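Local structure of similar to N-acetyltransferase (Staphylococcus aureus subsp. aureus, 4MBU) at residues His52-Val57 with Ile107-Ala112; Gly71-Arg74 with Ala78-Tyr81. The protein probably transfers the acetyl group of acetyl-coenzyme A to an amine, as expected of a Gcn5-related N-acetyltransferase. All coordinates share one frame; numbering follows the deposited sequence.

Contact 1: residues His52-Val57 with Ile107-Ala112; sequences HEPIFV and IVEAKA
Glu109 reaches from its helix into the angle between Phe56 and Pro54: its CB, CG and carboxylate end all come up to the Phe56 ring, while CG alone also meets CG of Pro54. CG of Glu109 lies 4.0 Å from CZ of Phe56, at the edge of the ring and in its plane, and also 4.0 Å from CG of Pro54, the two side chains running antiparallel as they pass. The carboxylate carbon comes to the same ring edge, with CD of Glu109 4.0 Å from CZ of Phe56; the planes of ring and carboxylate stand 78° apart. No hydrogen bond joins the two segments, and they bury only 105 Å² between them. A long side chain suits this place, since its methylenes can pack on ring and proline. Set opposite the backbone N and beside the carbonyl carbon (chi1 -167°), CG can reach both Phe56 and Pro54; the bend at chi2 (74°) keeps the carboxylate beside the ring edge, where OE1 forms a salt bridge with Arg105, one turn earlier, and OE2 a weak, long ion pair with Lys113. Phe56, being buried, belongs mainly to the hydrophobic layer beneath the helix and also touches Leu102, Arg105 and Leu106. Pro54 follows the Schellman motif at His52 that ends helix 38-50, and leads into strand 55-60. Helix 98-112 thus packs on one side of this strand through Phe56, while Ile55 packs against helix 38-50.

Contact 2: residues Gly71-Arg74 with Ala78-Tyr81; sequences GSFR and AYQY
The ring of Tyr79 carries CB of Arg74 over the centre of one face, in a CH-pi contact 3.6 Å from the ring centroid and only 6° off the normal. Phe73 meets the same tyrosine obliquely, CD2 of Phe73 lying 4.1 Å from CD2 of Tyr79, and takes CG of Arg74 over one of its own faces, offset toward the rim. The guanidinium is turned 72° from the tyrosine ring and presents an edge to it: NE of Arg74 donates to OH of Tyr79 at 2.9 Å, the N-H angle being 163° and the hydroxyl nearly in the guanidinium plane. With CB already over the ring, the bend at chi3 brings NE back to the phenol oxygen. A water ties the backbones together, accepting from N of Phe73 at 2.6 Å and donating to O of Tyr79 at 3.1 Å. The second subunit closes over this turn between strands 63-72 and 82-89: its Tyr31 meets the Tyr79 ring, and its Leu144 packs on Phe73. Arginine suits a buried interface because its N-H groups can be shared out: Tyr79 uses NE, and Glu84 of the second subunit forms a salt bridge with NH2, so the phenol probably helps orient the guanidinium for pairing between subunits.

How the contacts relate
Strands 55-60 and 63-72 are neighbours in the central sheet and follow each other in the chain. Contact 1 lies near the start of the first, contact 2 at the end of the second, and their centres are 15 Å apart. They meet directly where CD of Glu53 packs 3.8 Å from CA of Gly71. Their places in the fold differ: contact 1 joins helix 98-112 to the sheet within one subunit, whereas contact 2 shapes a turn that faces the second subunit. The ligands bound in the crystal are cadmium ions, which lie about 6 Å from the side chain of Phe56 and about 9 Å from that of Phe73. Both contacts belong to the GNAT family region.

Contact 1: residues His52-Val57 with Ile107-Ala112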
loop_
_atom_site.group_PDB
_atom_site.type_symbol
_atom_site.label_atom_id
_atom_site.label_comp_id
_atom_site.label_asym_id
_atom_site.label_seq_id
_atom_site.Cartn_x
_atom_site.Cartn_y
_atom_site.Cartn_z
ATOM N N HIS A 52 22.994 -20.679 13.447
ATOM C CA HIS A 52 22.683 -19.787 14.567
ATOM C C HIS A 52 21.538 -18.807 14.263
ATOM O O HIS A 52 21.586 -17.632 14.630
ATOM C CB HIS A 52 23.942 -19.054 15.056
ATOM C CG HIS A 52 24.974 -19.960 15.642
ATOM N ND1 HIS A 52 26.031 -20.470 14.906
ATOM C CD2 HIS A 52 25.115 -20.475 16.888
ATOM C CE1 HIS A 52 26.771 -21.239 15.673
ATOM N NE2 HIS A 52 26.236 -21.262 16.886
ATOM N N GLU A 53 20.508 -19.300 13.586
ATOM C CA GLU A 53 19.311 -18.510 13.358
ATOM C C GLU A 53 18.292 -18.901 14.419
ATOM O O GLU A 53 18.111 -20.081 14.709
ATOM C CB GLU A 53 18.772 -18.755 11.940
ATOM C CG GLU A 53 19.762 -18.348 10.845
ATOM C CD GLU A 53 19.306 -18.699 9.435
ATOM O OE1 GLU A 53 18.250 -19.349 9.266
ATOM O OE2 GLU A 53 20.015 -18.313 8.479
ATOM N N PRO A 54 17.606 -17.912 14.996
ATOM C CA PRO A 54 16.691 -18.214 16.099
ATOM C C PRO A 54 15.362 -18.822 15.634
ATOM O O PRO A 54 14.900 -18.565 14.514
ATOM C CB PRO A 54 16.440 -16.834 16.720
ATOM C CG PRO A 54 16.571 -15.878 15.555
ATOM C CD PRO A 54 17.583 -16.486 14.611
ATOM N N ILE A 55 14.768 -19.639 16.497
ATOM C CA ILE A 55 13.403 -20.106 16.323
ATOM C C ILE A 55 12.741 -19.922 17.679
ATOM O O ILE A 55 13.216 -20.460 18.680
ATOM C CB ILE A 55 13.340 -21.598 15.949
ATOM C CG1 ILE A 55 14.280 -21.905 14.784
ATOM C CG2 ILE A 55 11.903 -21.993 15.591
ATOM C CD1 ILE A 55 14.501 -23.390 14.541
ATOM N N PHE A 56 11.662 -19.153 17.721
ATOM C CA PHE A 56 10.946 -18.951 18.969
ATOM C C PHE A 56 9.574 -19.582 18.852
ATOM O O PHE A 56 8.995 -19.614 17.772
ATOM C CB PHE A 56 10.815 -17.457 19.279
ATOM C CG PHE A 56 12.135 -16.757 19.417
ATOM C CD1 PHE A 56 12.952 -17.002 20.519
ATOM C CD2 PHE A 56 12.561 -15.856 18.450
ATOM C CE1 PHE A 56 14.168 -16.357 20.652
ATOM C CE2 PHE A 56 13.781 -15.212 18.571
ATOM C CZ PHE A 56 14.584 -15.459 19.677
ATOM N N VAL A 57 9.076 -20.105 19.962
ATOM C CA VAL A 57 7.706 -20.574 20.050
ATOM C C VAL A 57 6.989 -19.833 21.170
ATOM O O VAL A 57 7.594 -19.442 22.186
ATOM C CB VAL A 57 7.602 -22.106 20.288
ATOM C CG1 VAL A 57 8.175 -22.874 19.109
ATOM C CG2 VAL A 57 8.302 -22.503 21.583
ATOM N N ILE A 107 12.268 -8.906 16.834
ATOM C CA ILE A 107 12.919 -7.602 16.727
ATOM C C ILE A 107 14.021 -7.452 17.777
ATOM O O ILE A 107 15.127 -7.024 17.447
ATOM C CB ILE A 107 11.916 -6.424 16.830
ATOM C CG1 ILE A 107 10.958 -6.431 15.642
ATOM C CG2 ILE A 107 12.653 -5.089 16.841
ATOM C CD1 ILE A 107 9.922 -5.331 15.710
ATOM N N VAL A 108 13.738 -7.805 19.033
ATOM C CA VAL A 108 14.800 -7.697 20.045
ATOM C C VAL A 108 16.016 -8.567 19.680
ATOM O O VAL A 108 17.173 -8.141 19.836
ATOM C CB VAL A 108 14.322 -7.948 21.524
ATOM C CG1 VAL A 108 13.015 -7.203 21.830
ATOM C CG2 VAL A 108 14.183 -9.430 21.833
ATOM N N GLU A 109 15.764 -9.767 19.165
ATOM C CA GLU A 109 16.876 -10.632 18.772
ATOM C C GLU A 109 17.657 -10.043 17.593
ATOM O O GLU A 109 18.893 -10.090 17.566
ATOM C CB GLU A 109 16.364 -12.030 18.420
ATOM C CG GLU A 109 17.453 -13.077 18.295
ATOM C CD GLU A 109 18.019 -13.506 19.646
ATOM O OE1 GLU A 109 17.554 -12.997 20.693
ATOM O OE2 GLU A 109 18.931 -14.363 19.659
ATOM N N ALA A 110 16.932 -9.482 16.626
ATOM C CA ALA A 110 17.536 -8.875 15.438
ATOM C C ALA A 110 18.442 -7.712 15.810
ATOM O O ALA A 110 19.543 -7.563 15.260
ATOM C CB ALA A 110 16.453 -8.405 14.480
ATOM N N LYS A 111 17.963 -6.871 16.723
ATOM C CA LYS A 111 18.766 -5.754 17.197
ATOM C C LYS A 111 19.994 -6.258 17.949
ATOM O O LYS A 111 21.092 -5.742 17.754
ATOM C CB LYS A 111 17.945 -4.823 18.093
ATOM C CG LYS A 111 16.846 -4.040 17.371
ATOM C CD LYS A 111 16.110 -3.149 18.368
ATOM C CE LYS A 111 14.924 -2.410 17.747
ATOM N NZ LYS A 111 15.311 -1.132 17.088
ATOM N N ALA A 112 19.816 -7.266 18.799
ATOM C CA ALA A 112 20.949 -7.770 19.596
ATOM C C ALA A 112 22.053 -8.404 18.743
ATOM O O ALA A 112 23.232 -8.419 19.131
ATOM C CB ALA A 112 20.476 -8.742 20.666
#

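Contact 2: residues Gly71-Arg74 with Ala78-Tyr81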
loop_
_atom_site.group_PDB
_atom_site.type_symbol
_atom_site.label_atom_id
_atom_site.label_comp_id
_atom_site.label_asym_id
_atom_site.label_seq_id
_atom_site.Cartn_x
_atom_site.Cartn_y
_atom_site.Cartn_z
ATOM N N GLY A 71 15.954 -15.322 8.944
ATOM C CA GLY A 71 17.098 -15.851 8.224
ATOM C C GLY A 71 17.442 -14.950 7.058
ATOM O O GLY A 71 17.095 -13.770 7.061
ATOM N N SER A 72 18.103 -15.509 6.051
ATOM C CA SER A 72 18.607 -14.719 4.929
ATOM C C SER A 72 17.462 -14.152 4.091
ATOM O O SER A 72 16.445 -14.813 3.912
ATOM C CB SER A 72 19.524 -15.584 4.057
ATOM O OG SER A 72 19.685 -15.036 2.765
ATOM N N PHE A 73 17.624 -12.926 3.593
ATOM C CA PHE A 73 16.620 -12.345 2.704
ATOM C C PHE A 73 16.929 -12.683 1.239
ATOM O O PHE A 73 16.094 -13.263 0.542
ATOM C CB PHE A 73 16.505 -10.833 2.911
ATOM C CG PHE A 73 15.753 -10.131 1.810
ATOM C CD1 PHE A 73 14.448 -10.500 1.493
ATOM C CD2 PHE A 73 16.350 -9.107 1.094
ATOM C CE1 PHE A 73 13.760 -9.859 0.466
ATOM C CE2 PHE A 73 15.673 -8.456 0.079
ATOM C CZ PHE A 73 14.373 -8.835 -0.239
ATOM N N ARG A 74 18.124 -12.314 0.773
ATOM C CA ARG A 74 18.588 -12.716 -0.556
ATOM C C ARG A 74 19.993 -13.270 -0.414
ATOM O O ARG A 74 20.766 -12.781 0.408
ATOM C CB ARG A 74 18.556 -11.545 -1.548
ATOM C CG ARG A 74 17.186 -11.348 -2.198
ATOM C CD ARG A 74 16.988 -9.950 -2.787
ATOM N NE ARG A 74 17.694 -9.737 -4.053
ATOM C CZ ARG A 74 17.273 -10.186 -5.234
ATOM N NH1 ARG A 74 16.159 -10.907 -5.316
ATOM N NH2 ARG A 74 17.978 -9.930 -6.331
ATOM N N ALA A 78 26.579 -9.282 0.296
ATOM C CA ALA A 78 26.307 -7.889 0.670
ATOM C C ALA A 78 24.934 -7.658 1.311
ATOM O O ALA A 78 24.644 -6.539 1.765
ATOM C CB ALA A 78 26.515 -6.964 -0.503
ATOM N N TYR A 79 24.089 -8.694 1.337
ATOM C CA TYR A 79 22.806 -8.617 2.055
ATOM C C TYR A 79 22.962 -9.041 3.509
ATOM O O TYR A 79 21.966 -9.318 4.191
ATOM C CB TYR A 79 21.765 -9.537 1.408
ATOM C CG TYR A 79 21.267 -9.095 0.052
ATOM C CD1 TYR A 79 21.848 -9.578 -1.111
ATOM C CD2 TYR A 79 20.204 -8.208 -0.060
ATOM C CE1 TYR A 79 21.381 -9.186 -2.359
ATOM C CE2 TYR A 79 19.733 -7.806 -1.292
ATOM C CZ TYR A 79 20.328 -8.300 -2.435
ATOM O OH TYR A 79 19.864 -7.902 -3.652
ATOM N N GLN A 80 24.200 -9.102 3.993
ATOM C CA GLN A 80 24.443 -9.721 5.300
ATOM C C GLN A 80 23.786 -8.995 6.473
ATOM O O GLN A 80 23.484 -9.615 7.484
ATOM C CB GLN A 80 25.936 -9.911 5.566
ATOM C CG GLN A 80 26.709 -8.623 5.720
ATOM C CD GLN A 80 28.202 -8.867 5.843
ATOM O OE1 GLN A 80 29.017 -8.200 5.193
ATOM N NE2 GLN A 80 28.571 -9.827 6.688
ATOM N N TYR A 81 23.552 -7.695 6.353
ATOM C CA TYR A 81 22.876 -7.012 7.457
ATOM C C TYR A 81 21.346 -7.025 7.335
ATOM O O TYR A 81 20.639 -6.409 8.143
ATOM C CB TYR A 81 23.421 -5.600 7.642
ATOM C CG TYR A 81 24.901 -5.586 7.889
ATOM C CD1 TYR A 81 25.431 -6.098 9.065
ATOM C CD2 TYR A 81 25.777 -5.071 6.944
ATOM C CE1 TYR A 81 26.795 -6.093 9.292
ATOM C CE2 TYR A 81 27.139 -5.057 7.163
ATOM C CZ TYR A 81 27.644 -5.569 8.338
ATOM O OH TYR A 81 29.003 -5.556 8.562
HETATM O O HOH W 1 19.778 -11.388 3.509
#